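Local coordinates for protein Cwp19 (Clostridioides difficile, PDB 5OQ3) that probably hydrolyses glycosidic bonds of cell-wall polymers through this glycoside hydrolase domain, a TIM barrel that is one part of a longer S-layer-associated protein, at residues F123-R127 with D191-P195; Y126-D132 with N156-P162. All coordinates share one frame; numbering follows the deposited sequence.

Contact 1: F123-R127 with D191-P195; sequences FNPYR and DYFYP
Y126 and F193 make the main apolar contact between two loops that leave neighbouring strands of the TIM barrel. CE2 of Y126 lies 4.0 Å from CD1 of F193, the side chains crossing at a slant, while CA of F193 sits at the edge of the tyrosine ring in its plane. One face of that ring is taken by the tyrosine's own neighbour, CB of P125 lying over its centre.

Polar contact is made through solvent, for no direct hydrogen bond joins the two segments. One water donates to OD1 of N124 (2.7 Å) and to the backbone O of Y192 (2.8 Å) and accepts from N of Y126; two of its bonds go to 123-127 and the third crosses to Y192. OD1 of N124 also accepts from N of R127 at 3.1 Å, an Asx motif in which the donor stands above the carbonyl plane; chi1 of 180° sets CG away from the backbone N and beside the carbonyl carbon, bringing OD1 toward the residues that follow.

Around the Y192 ring the contacts are looser. NH2 of R127 hovers over one face, 3.8 Å from CE2 of Y192, a long and at most weak cation-pi attraction, and NH1 of R127 is held by O of P75. The amide of N124 lies nearly parallel to the Y192 ring, ND2 being 3.7 Å from CD2.

Y126 and F193 rest on V222 of helix 214-236, P125 and Y126 reach I171 of helix 165-181, and a backbone hydrogen bond between F123 and H188 joins strands 118-123 and 186-189.

Contact 2: Y126-D132 with N156-P162; sequences YRITMAD and NKYYYDP
I128 and Y160 meet where the loop 126-132 runs antiparallel beside strand 157-160, the second strand of a beta-hairpin with 151-154; a single beta bridge, R127 with Y159, joins loop and strand. Beside it N of Y160 donates to O of Y126, and at the far end N of D132 donates to O of N156. CG1 of I128 stands over one face of the Y160 ring, 3.6 Å from its centroid, in a CH-pi contact with the side chains crossing at about a right angle. The phenol OH of Y160 is bonded to OG of S77.

At one end of the pairing, the pyrrolidine of P162 lies across the Y126 ring, CG over its centre 9° off the normal and CB 3.5 Å from CZ. A water accepts from OH of Y126 and donates to O of P162.

T129 approaches the Y158 ring at its edge, with OG1 in the ring plane. A chi1 of 63° places OG1 between the backbone N and the carbonyl carbon, where it accepts from N of Y158 at 2.9 Å. O of Y158 accepts from N of both I128 and T129, and from a water.

K157 folds along the loop, its chain bent at chi3 (69°), and brings CE to 3.3 Å from O of T129; its NZ donates to a water that also accepts from NE of R127.

In the fold
Contacts 1 and 2 start from the same stretch of chain, the loop after barrel strand 118-123, and share Y126 and R127; their centres lie 9 Å apart. Contact 1 joins that loop to the one after the next barrel strand, 186-189, whereas contact 2 follows it outward to the hairpin 151-154 and 157-160, inserted before helix 165-181. In chain order 123-132 comes first, then 156-162, then 191-195, all within the glycosyl hydrolase-like region. The two later segments also meet directly, CB of P195 lying 3.5 Å from CZ of Y159. One loop thus links the hairpin to the loop after the adjacent strand, at the C-terminal ends of the barrel strands, where TIM-barrel enzymes carry their active sites.

Contact 1: F123-R127 with D191-P195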
loop_
_atom_site.group_PDB
_atom_site.type_symbol
_atom_site.label_atom_id
_atom_site.label_comp_id
_atom_site.label_asym_id
_atom_site.label_seq_id
_atom_site.Cartn_x
_atom_site.Cartn_y
_atom_site.Cartn_z
ATOM N N PHE A 123 0.052 -2.518 -5.361
ATOM C CA PHE A 123 -0.663 -1.729 -6.368
ATOM C C PHE A 123 -1.297 -0.486 -5.735
ATOM O O PHE A 123 -1.856 -0.553 -4.622
ATOM C CB PHE A 123 -1.800 -2.552 -6.977
ATOM C CG PHE A 123 -1.375 -3.834 -7.626
ATOM C CD1 PHE A 123 -1.187 -5.014 -6.883
ATOM C CD2 PHE A 123 -1.298 -3.927 -9.004
ATOM C CE1 PHE A 123 -0.826 -6.187 -7.491
ATOM C CE2 PHE A 123 -0.924 -5.105 -9.610
ATOM C CZ PHE A 123 -0.714 -6.255 -8.858
ATOM N N ASN A 124 -1.281 0.629 -6.477
ATOM C CA ASN A 124 -2.096 1.803 -6.157
ATOM C C ASN A 124 -3.314 1.748 -7.107
ATOM O O ASN A 124 -3.137 1.825 -8.312
ATOM C CB ASN A 124 -1.270 3.073 -6.301
ATOM C CG ASN A 124 -2.071 4.317 -5.991
ATOM O OD1 ASN A 124 -3.222 4.458 -6.437
ATOM N ND2 ASN A 124 -1.437 5.270 -5.272
ATOM N N PRO A 125 -4.542 1.542 -6.592
ATOM C CA PRO A 125 -5.633 1.288 -7.528
ATOM C C PRO A 125 -6.043 2.499 -8.395
ATOM O O PRO A 125 -6.236 2.322 -9.601
ATOM C CB PRO A 125 -6.797 0.847 -6.605
ATOM C CG PRO A 125 -6.417 1.293 -5.241
ATOM C CD PRO A 125 -4.935 1.315 -5.188
ATOM N N TYR A 126 -6.278 3.669 -7.780
ATOM C CA TYR A 126 -7.006 4.766 -8.463
ATOM C C TYR A 126 -6.123 5.912 -9.002
ATOM O O TYR A 126 -6.626 6.697 -9.776
ATOM C CB TYR A 126 -8.067 5.408 -7.567
ATOM C CG TYR A 126 -9.007 4.442 -6.846
ATOM C CD1 TYR A 126 -9.886 3.619 -7.531
ATOM C CD2 TYR A 126 -9.037 4.405 -5.470
ATOM C CE1 TYR A 126 -10.752 2.773 -6.863
ATOM C CE2 TYR A 126 -9.918 3.593 -4.780
ATOM C CZ TYR A 126 -10.792 2.782 -5.486
ATOM O OH TYR A 126 -11.639 1.983 -4.775
ATOM N N ARG A 127 -4.844 6.013 -8.602
ATOM C CA ARG A 127 -4.033 7.119 -9.075
ATOM C C ARG A 127 -3.848 7.018 -10.567
ATOM O O ARG A 127 -3.580 5.933 -11.106
ATOM C CB ARG A 127 -2.668 7.065 -8.378
ATOM C CG ARG A 127 -1.565 7.961 -8.981
ATOM C CD ARG A 127 -0.226 7.707 -8.302
ATOM N NE ARG A 127 -0.222 8.203 -6.935
ATOM C CZ ARG A 127 0.579 7.762 -5.964
ATOM N NH1 ARG A 127 1.501 6.836 -6.201
ATOM N NH2 ARG A 127 0.481 8.281 -4.742
ATOM N N ASP A 191 -2.539 3.084 1.076
ATOM C CA ASP A 191 -3.545 3.814 1.829
ATOM C C ASP A 191 -4.350 4.827 1.021
ATOM O O ASP A 191 -5.156 5.544 1.620
ATOM C CB ASP A 191 -2.870 4.533 3.016
ATOM C CG ASP A 191 -1.676 5.416 2.603
ATOM O OD1 ASP A 191 -0.627 4.908 2.089
ATOM O OD2 ASP A 191 -1.790 6.645 2.792
ATOM N N TYR A 192 -4.201 4.846 -0.308
ATOM C CA TYR A 192 -4.851 5.854 -1.133
ATOM C C TYR A 192 -6.141 5.305 -1.731
ATOM O O TYR A 192 -6.141 4.295 -2.445
ATOM C CB TYR A 192 -3.935 6.413 -2.216
ATOM C CG TYR A 192 -2.677 7.039 -1.687
ATOM C CD1 TYR A 192 -2.701 8.303 -1.108
ATOM C CD2 TYR A 192 -1.458 6.367 -1.745
ATOM C CE1 TYR A 192 -1.549 8.880 -0.615
ATOM C CE2 TYR A 192 -0.293 6.947 -1.247
ATOM C CZ TYR A 192 -0.353 8.199 -0.708
ATOM O OH TYR A 192 0.794 8.756 -0.215
ATOM N N PHE A 193 -7.230 6.008 -1.432
ATOM C CA PHE A 193 -8.515 5.649 -1.919
ATOM C C PHE A 193 -9.131 6.889 -2.572
ATOM O O PHE A 193 -8.543 7.403 -3.516
ATOM C CB PHE A 193 -9.347 4.988 -0.791
ATOM C CG PHE A 193 -8.752 3.717 -0.326
ATOM C CD1 PHE A 193 -8.958 2.571 -1.050
ATOM C CD2 PHE A 193 -7.853 3.707 0.740
ATOM C CE1 PHE A 193 -8.388 1.405 -0.677
ATOM C CE2 PHE A 193 -7.272 2.535 1.110
ATOM C CZ PHE A 193 -7.534 1.380 0.407
ATOM N N TYR A 194 -10.210 7.450 -2.050
ATOM C CA TYR A 194 -10.679 8.725 -2.568
ATOM C C TYR A 194 -9.688 9.777 -2.096
ATOM O O TYR A 194 -9.162 9.667 -0.987
ATOM C CB TYR A 194 -12.081 9.064 -2.036
ATOM C CG TYR A 194 -13.214 8.384 -2.734
ATOM C CD1 TYR A 194 -13.624 7.117 -2.361
ATOM C CD2 TYR A 194 -13.925 9.038 -3.751
ATOM C CE1 TYR A 194 -14.706 6.487 -2.995
ATOM C CE2 TYR A 194 -15.008 8.432 -4.383
ATOM C CZ TYR A 194 -15.360 7.145 -4.025
ATOM O OH TYR A 194 -16.409 6.555 -4.670
ATOM N N PRO A 195 -9.416 10.810 -2.939
ATOM C CA PRO A 195 -8.400 11.777 -2.550
ATOM C C PRO A 195 -8.892 12.856 -1.651
ATOM O O PRO A 195 -8.114 13.666 -1.220
ATOM C CB PRO A 195 -8.005 12.397 -3.883
ATOM C CG PRO A 195 -9.248 12.274 -4.740
ATOM C CD PRO A 195 -9.814 10.951 -4.369
HETATM O O HOH W 1 -5.530 4.727 -5.109
#

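Contact 2: Y126-D132 with N156-P162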
loop_
_atom_site.group_PDB
_atom_site.type_symbol
_atom_site.label_atom_id
_atom_site.label_comp_id
_atom_site.label_asym_id
_atom_site.label_seq_id
_atom_site.Cartn_x
_atom_site.Cartn_y
_atom_site.Cartn_z
ATOM N N TYR A 126 -6.278 3.669 -7.780
ATOM C CA TYR A 126 -7.006 4.766 -8.463
ATOM C C TYR A 126 -6.123 5.912 -9.002
ATOM O O TYR A 126 -6.626 6.697 -9.776
ATOM C CB TYR A 126 -8.067 5.408 -7.567
ATOM C CG TYR A 126 -9.007 4.442 -6.846
ATOM C CD1 TYR A 126 -9.886 3.619 -7.531
ATOM C CD2 TYR A 126 -9.037 4.405 -5.470
ATOM C CE1 TYR A 126 -10.752 2.773 -6.863
ATOM C CE2 TYR A 126 -9.918 3.593 -4.780
ATOM C CZ TYR A 126 -10.792 2.782 -5.486
ATOM O OH TYR A 126 -11.639 1.983 -4.775
ATOM N N ARG A 127 -4.844 6.013 -8.602
ATOM C CA ARG A 127 -4.033 7.119 -9.075
ATOM C C ARG A 127 -3.848 7.018 -10.567
ATOM O O ARG A 127 -3.580 5.933 -11.106
ATOM C CB ARG A 127 -2.668 7.065 -8.378
ATOM C CG ARG A 127 -1.565 7.961 -8.981
ATOM C CD ARG A 127 -0.226 7.707 -8.302
ATOM N NE ARG A 127 -0.222 8.203 -6.935
ATOM C CZ ARG A 127 0.579 7.762 -5.964
ATOM N NH1 ARG A 127 1.501 6.836 -6.201
ATOM N NH2 ARG A 127 0.481 8.281 -4.742
ATOM N N ILE A 128 -3.899 8.171 -11.228
ATOM C CA ILE A 128 -3.513 8.291 -12.646
ATOM C C ILE A 128 -2.334 9.259 -12.803
ATOM O O ILE A 128 -1.337 8.869 -13.340
ATOM C CB ILE A 128 -4.672 8.720 -13.585
ATOM C CG1 ILE A 128 -5.885 7.795 -13.453
ATOM C CG2 ILE A 128 -4.167 8.758 -15.026
ATOM C CD1 ILE A 128 -7.138 8.354 -14.072
ATOM N N THR A 129 -2.467 10.502 -12.351
ATOM C CA THR A 129 -1.402 11.487 -12.536
ATOM C C THR A 129 -0.868 12.034 -11.240
ATOM O O THR A 129 -1.519 11.924 -10.208
ATOM C CB THR A 129 -1.882 12.693 -13.370
ATOM O OG1 THR A 129 -2.917 13.378 -12.670
ATOM C CG2 THR A 129 -2.366 12.262 -14.728
ATOM N N MET A 130 0.293 12.687 -11.345
ATOM C CA MET A 130 0.854 13.521 -10.293
ATOM C C MET A 130 0.506 14.972 -10.589
ATOM O O MET A 130 -0.038 15.298 -11.649
ATOM C CB MET A 130 2.380 13.381 -10.203
ATOM C CG MET A 130 2.909 11.972 -10.154
ATOM S SD MET A 130 2.022 10.937 -9.005
ATOM C CE MET A 130 3.311 9.904 -8.384
ATOM N N ALA A 131 0.816 15.845 -9.638
ATOM C CA ALA A 131 0.376 17.227 -9.704
ATOM C C ALA A 131 0.710 17.871 -11.042
ATOM O O ALA A 131 1.845 17.788 -11.519
ATOM C CB ALA A 131 1.035 18.042 -8.594
ATOM N N ASP A 132 -0.287 18.526 -11.627
ATOM C CA ASP A 132 -0.101 19.386 -12.810
ATOM C C ASP A 132 0.271 18.655 -14.106
ATOM O O ASP A 132 0.582 19.289 -15.107
ATOM C CB ASP A 132 0.910 20.508 -12.503
ATOM C CG ASP A 132 0.503 21.333 -11.295
ATOM O OD1 ASP A 132 -0.656 21.774 -11.256
ATOM O OD2 ASP A 132 1.332 21.542 -10.385
ATOM N N ASN A 156 -5.287 19.274 -8.776
ATOM C CA ASN A 156 -4.416 19.232 -9.954
ATOM C C ASN A 156 -4.013 17.822 -10.368
ATOM O O ASN A 156 -3.032 17.630 -11.050
ATOM C CB ASN A 156 -3.200 20.140 -9.757
ATOM C CG ASN A 156 -2.389 19.799 -8.518
ATOM O OD1 ASN A 156 -2.446 18.680 -7.995
ATOM N ND2 ASN A 156 -1.605 20.777 -8.049
ATOM N N LYS A 157 -4.803 16.839 -9.981
ATOM C CA LYS A 157 -4.516 15.450 -10.279
ATOM C C LYS A 157 -5.764 14.742 -10.793
ATOM O O LYS A 157 -6.899 15.176 -10.557
ATOM C CB LYS A 157 -4.025 14.735 -9.001
ATOM C CG LYS A 157 -2.662 15.190 -8.551
ATOM C CD LYS A 157 -2.264 14.679 -7.165
ATOM C CE LYS A 157 -2.037 13.177 -7.190
ATOM N NZ LYS A 157 -1.648 12.600 -5.872
ATOM N N TYR A 158 -5.531 13.632 -11.468
ATOM C CA TYR A 158 -6.581 12.795 -12.022
ATOM C C TYR A 158 -6.554 11.405 -11.417
ATOM O O TYR A 158 -5.478 10.865 -11.109
ATOM C CB TYR A 158 -6.467 12.676 -13.541
ATOM C CG TYR A 158 -6.669 13.960 -14.305
ATOM C CD1 TYR A 158 -5.631 14.857 -14.508
ATOM C CD2 TYR A 158 -7.908 14.254 -14.868
ATOM C CE1 TYR A 158 -5.820 16.019 -15.255
ATOM C CE2 TYR A 158 -8.118 15.420 -15.604
ATOM C CZ TYR A 158 -7.069 16.289 -15.798
ATOM O OH TYR A 158 -7.240 17.465 -16.531
ATOM N N TYR A 159 -7.758 10.826 -11.292
ATOM C CA TYR A 159 -8.030 9.552 -10.605
ATOM C C TYR A 159 -9.043 8.764 -11.374
ATOM O O TYR A 159 -9.947 9.337 -11.983
ATOM C CB TYR A 159 -8.604 9.871 -9.213
ATOM C CG TYR A 159 -7.693 10.666 -8.336
ATOM C CD1 TYR A 159 -7.669 12.038 -8.424
ATOM C CD2 TYR A 159 -6.864 10.057 -7.386
ATOM C CE1 TYR A 159 -6.799 12.776 -7.643
ATOM C CE2 TYR A 159 -5.985 10.790 -6.603
ATOM C CZ TYR A 159 -6.001 12.151 -6.699
ATOM O OH TYR A 159 -5.136 12.852 -5.880
ATOM N N TYR A 160 -8.959 7.435 -11.257
ATOM C CA TYR A 160 -10.085 6.600 -11.671
ATOM C C TYR A 160 -11.230 6.777 -10.665
ATOM O O TYR A 160 -10.970 6.935 -9.466
ATOM C CB TYR A 160 -9.710 5.139 -11.780
ATOM C CG TYR A 160 -8.692 4.866 -12.853
ATOM C CD1 TYR A 160 -9.012 5.028 -14.218
ATOM C CD2 TYR A 160 -7.403 4.531 -12.530
ATOM C CE1 TYR A 160 -8.065 4.833 -15.190
ATOM C CE2 TYR A 160 -6.446 4.297 -13.499
ATOM C CZ TYR A 160 -6.780 4.472 -14.843
ATOM O OH TYR A 160 -5.831 4.240 -15.810
ATOM N N ASP A 161 -12.456 6.740 -11.145
ATOM C CA ASP A 161 -13.654 6.912 -10.307
ATOM C C ASP A 161 -13.995 5.610 -9.585
ATOM O O ASP A 161 -14.448 4.638 -10.222
ATOM C CB ASP A 161 -14.818 7.346 -11.221
ATOM C CG ASP A 161 -16.085 7.734 -10.482
ATOM O OD1 ASP A 161 -16.231 7.382 -9.278
ATOM O OD2 ASP A 161 -16.882 8.430 -11.163
ATOM N N PRO A 162 -13.826 5.572 -8.253
ATOM C CA PRO A 162 -14.120 4.325 -7.525
ATOM C C PRO A 162 -15.574 3.878 -7.624
ATOM O O PRO A 162 -15.859 2.686 -7.304
ATOM C CB PRO A 162 -13.714 4.666 -6.089
ATOM C CG PRO A 162 -12.796 5.851 -6.188
ATOM C CD PRO A 162 -13.301 6.621 -7.370
HETATM O O HOH W 2 -13.918 1.169 -5.952
HETATM O O HOH W 3 -2.548 10.094 -6.587
HETATM O O HOH W 4 -3.620 10.733 -8.992
HETATM O O HOH W 5 -2.721 16.002 -13.172
#